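Local coordinates for protein putative lipase (Bacteroides thetaiotaomicron VPI-5482, PDB 3BZW) that is a putative GDSL-like (SGNH-hydrolase) lipase that probably hydrolyses ester bonds, perhaps those of lysophospholipids, at residues P168-F176 with A236-D244. Residues are numbered along the deposited sequence; the frame is centred on the assembly and turned at random.
Sequences PLHRSLANF and AGYDRLHPD. With ACT (acetate ion), chain G.
Phe176 directs the CE1 edge of its ring at the carboxylate of Asp239, with CE1 3.3 Å from OD2 and the ring and carboxylate planes 84° apart. Its CZ also meets CE1 at the edge of the His242 imidazole, the two rings inclined obliquely. Behind this tight cluster the backbones are joined at a single bridge between Ala174 and Asp239: Asn175 N donates to Tyr238 O at 2.8 Å, and Arg240 N to Leu173 O, while Ser172 N approaches Arg240 O from above its carbonyl plane. Packing stays close where Ser172 CB meets Arg240 CB at 3.3 Å and Leu173 CD2 sits over the centre of the Arg240 guanidinium. Leu241 CD1 lies over one face of the Arg171 guanidinium, whose NH2 bonds to Gln182 OE1. With CG anti to the backbone N (chi1 -168°), the Asp239 carboxylate turns onto the residues that follow it; OD1 accepts from Leu241 N, an Asx turn, and from His242 N, completing an Asx motif, and OD2 receives His242 ND1 at 2.7 Å through its syn lone pair, with Tyr42 OH as a further partner. This Asp-x-x-His spacing is that of the catalytic pair in SGNH hydrolases, a role these two probably share. An acetate, probably from the crystallisation liquor, accepts from His242 NE2 at 2.9 Å; its bonds to Ser35 N, Gly68 N and Asn99 ND2 are consistent with the family's oxyanion hole. Replacing Asp239 by alanine would probably leave ND1 and both amides without their acceptor and the imidazole freer to turn. Toward solvent, a water links Arg240 NH1 to Ser172 OG, and Asn175 ND2 merely grazes the edge of the exposed Tyr238 ring, 3.6 Å from CD1.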
# COMPACT_ATOMS: atom_id res chain seq x y z
N PRO A 168 -21.39 -12.05 17.47
CA PRO A 168 -21.09 -12.14 18.90
C PRO A 168 -20.65 -10.78 19.47
O PRO A 168 -20.06 -9.97 18.76
CB PRO A 168 -19.97 -13.17 18.95
CG PRO A 168 -20.24 -14.04 17.75
CD PRO A 168 -20.60 -13.02 16.70
N LEU A 169 -20.94 -10.56 20.74
CA LEU A 169 -20.58 -9.31 21.41
C LEU A 169 -19.12 -9.31 21.86
O LEU A 169 -18.53 -10.38 22.03
CB LEU A 169 -21.45 -9.10 22.65
CG LEU A 169 -22.97 -9.13 22.47
CD1 LEU A 169 -23.65 -9.01 23.83
CD2 LEU A 169 -23.39 -8.00 21.55
N HIS A 170 -18.55 -8.12 22.05
CA HIS A 170 -17.18 -8.02 22.55
C HIS A 170 -17.24 -8.69 23.92
O HIS A 170 -18.30 -8.71 24.56
CB HIS A 170 -16.74 -6.56 22.67
CG HIS A 170 -16.19 -5.99 21.40
ND1 HIS A 170 -16.99 -5.60 20.35
CD2 HIS A 170 -14.91 -5.80 21.00
CE1 HIS A 170 -16.23 -5.20 19.35
NE2 HIS A 170 -14.96 -5.31 19.71
N ARG A 171 -16.12 -9.24 24.37
CA ARG A 171 -16.11 -9.97 25.63
C ARG A 171 -14.83 -9.80 26.41
O ARG A 171 -13.76 -9.65 25.83
CB ARG A 171 -16.32 -11.45 25.34
CG ARG A 171 -15.38 -11.97 24.25
CD ARG A 171 -15.54 -13.46 24.04
NE ARG A 171 -15.02 -14.20 25.17
CZ ARG A 171 -15.43 -15.41 25.53
NH1 ARG A 171 -16.38 -16.02 24.83
NH2 ARG A 171 -14.90 -16.00 26.59
N SER A 172 -14.93 -9.85 27.74
CA SER A 172 -13.76 -9.73 28.58
C SER A 172 -13.63 -10.97 29.47
O SER A 172 -14.25 -12.00 29.20
CB SER A 172 -13.81 -8.45 29.42
OG SER A 172 -12.58 -8.26 30.11
N LEU A 173 -12.84 -10.87 30.54
CA LEU A 173 -12.61 -12.00 31.42
C LEU A 173 -13.84 -12.62 32.07
O LEU A 173 -14.83 -11.94 32.34
CB LEU A 173 -11.60 -11.61 32.50
CG LEU A 173 -12.06 -10.63 33.58
CD1 LEU A 173 -12.70 -11.40 34.72
CD2 LEU A 173 -10.87 -9.83 34.10
N ALA A 174 -13.76 -13.92 32.32
CA ALA A 174 -14.84 -14.66 32.97
C ALA A 174 -14.22 -15.80 33.76
O ALA A 174 -13.40 -16.56 33.25
CB ALA A 174 -15.83 -15.21 31.94
N ASN A 175 -14.61 -15.91 35.03
CA ASN A 175 -14.10 -16.96 35.90
C ASN A 175 -15.28 -17.63 36.58
O ASN A 175 -15.90 -17.05 37.47
CB ASN A 175 -13.14 -16.34 36.93
CG ASN A 175 -12.71 -17.33 38.00
OD1 ASN A 175 -12.55 -18.52 37.74
ND2 ASN A 175 -12.51 -16.82 39.22
N PHE A 176 -15.60 -18.85 36.16
CA PHE A 176 -16.73 -19.59 36.71
C PHE A 176 -16.32 -20.85 37.48
O PHE A 176 -17.07 -21.83 37.51
CB PHE A 176 -17.69 -19.98 35.58
CG PHE A 176 -18.15 -18.82 34.74
CD1 PHE A 176 -18.90 -17.79 35.30
CD2 PHE A 176 -17.82 -18.75 33.39
CE1 PHE A 176 -19.31 -16.70 34.53
CE2 PHE A 176 -18.23 -17.67 32.61
CZ PHE A 176 -18.97 -16.64 33.18
N ALA A 236 -18.33 -7.36 37.66
CA ALA A 236 -17.06 -6.68 37.43
C ALA A 236 -15.84 -7.52 37.78
O ALA A 236 -14.80 -7.43 37.13
CB ALA A 236 -17.03 -5.37 38.21
N GLY A 237 -15.95 -8.36 38.81
CA GLY A 237 -14.81 -9.16 39.19
C GLY A 237 -14.69 -10.55 38.61
O GLY A 237 -13.57 -11.06 38.46
N TYR A 238 -15.81 -11.17 38.27
CA TYR A 238 -15.79 -12.54 37.76
C TYR A 238 -16.49 -12.82 36.44
O TYR A 238 -16.32 -13.90 35.86
CB TYR A 238 -16.38 -13.47 38.83
CG TYR A 238 -15.70 -13.34 40.18
CD1 TYR A 238 -14.61 -14.14 40.52
CD2 TYR A 238 -16.15 -12.40 41.11
CE1 TYR A 238 -13.96 -13.99 41.76
CE2 TYR A 238 -15.52 -12.25 42.35
CZ TYR A 238 -14.43 -13.05 42.67
OH TYR A 238 -13.82 -12.89 43.89
N ASP A 239 -17.30 -11.88 35.96
CA ASP A 239 -18.02 -12.12 34.71
C ASP A 239 -18.19 -10.89 33.84
O ASP A 239 -19.14 -10.12 34.00
CB ASP A 239 -19.40 -12.71 35.02
CG ASP A 239 -20.09 -13.27 33.78
OD1 ASP A 239 -19.62 -12.97 32.66
OD2 ASP A 239 -21.10 -13.99 33.93
N ARG A 240 -17.24 -10.71 32.92
CA ARG A 240 -17.27 -9.59 31.99
C ARG A 240 -17.63 -10.13 30.61
O ARG A 240 -17.26 -9.56 29.59
CB ARG A 240 -15.91 -8.89 31.96
CG ARG A 240 -15.45 -8.40 33.33
CD ARG A 240 -14.16 -7.60 33.25
NE ARG A 240 -13.63 -7.33 34.58
CZ ARG A 240 -12.52 -6.64 34.82
NH1 ARG A 240 -11.81 -6.15 33.80
NH2 ARG A 240 -12.10 -6.46 36.07
N LEU A 241 -18.34 -11.26 30.61
CA LEU A 241 -18.78 -11.93 29.39
C LEU A 241 -20.28 -11.78 29.19
O LEU A 241 -20.75 -11.37 28.13
CB LEU A 241 -18.41 -13.42 29.44
CG LEU A 241 -19.07 -14.37 28.43
CD1 LEU A 241 -18.63 -14.02 27.01
CD2 LEU A 241 -18.69 -15.82 28.76
N HIS A 242 -21.05 -12.11 30.23
CA HIS A 242 -22.50 -12.02 30.13
C HIS A 242 -23.05 -10.65 30.51
O HIS A 242 -22.76 -10.11 31.58
CB HIS A 242 -23.17 -13.08 31.01
CG HIS A 242 -22.69 -14.47 30.74
ND1 HIS A 242 -21.94 -15.20 31.64
CD2 HIS A 242 -22.88 -15.29 29.67
CE1 HIS A 242 -21.69 -16.39 31.14
NE2 HIS A 242 -22.25 -16.48 29.95
N PRO A 243 -23.86 -10.05 29.62
CA PRO A 243 -24.44 -8.74 29.89
C PRO A 243 -25.43 -8.82 31.06
O PRO A 243 -26.04 -9.88 31.30
CB PRO A 243 -25.16 -8.41 28.59
CG PRO A 243 -24.35 -9.13 27.55
CD PRO A 243 -24.09 -10.45 28.22
N ASP A 244 -25.57 -7.73 31.81
CA ASP A 244 -26.54 -7.72 32.89
C ASP A 244 -27.82 -7.17 32.27
O ASP A 244 -27.86 -6.95 31.05
CB ASP A 244 -26.09 -6.85 34.07
CG ASP A 244 -25.70 -5.44 33.66
OD1 ASP A 244 -26.07 -4.99 32.56
OD2 ASP A 244 -25.02 -4.77 34.48
C ACT G . -22.28 -18.64 27.09
O ACT G . -21.80 -18.70 28.21
OXT ACT G . -22.95 -19.56 26.66
CH3 ACT G . -22.04 -17.42 26.23
O HOH W 1 -19.91 -10.89 25.56
O HOH W 2 -12.34 -5.69 30.97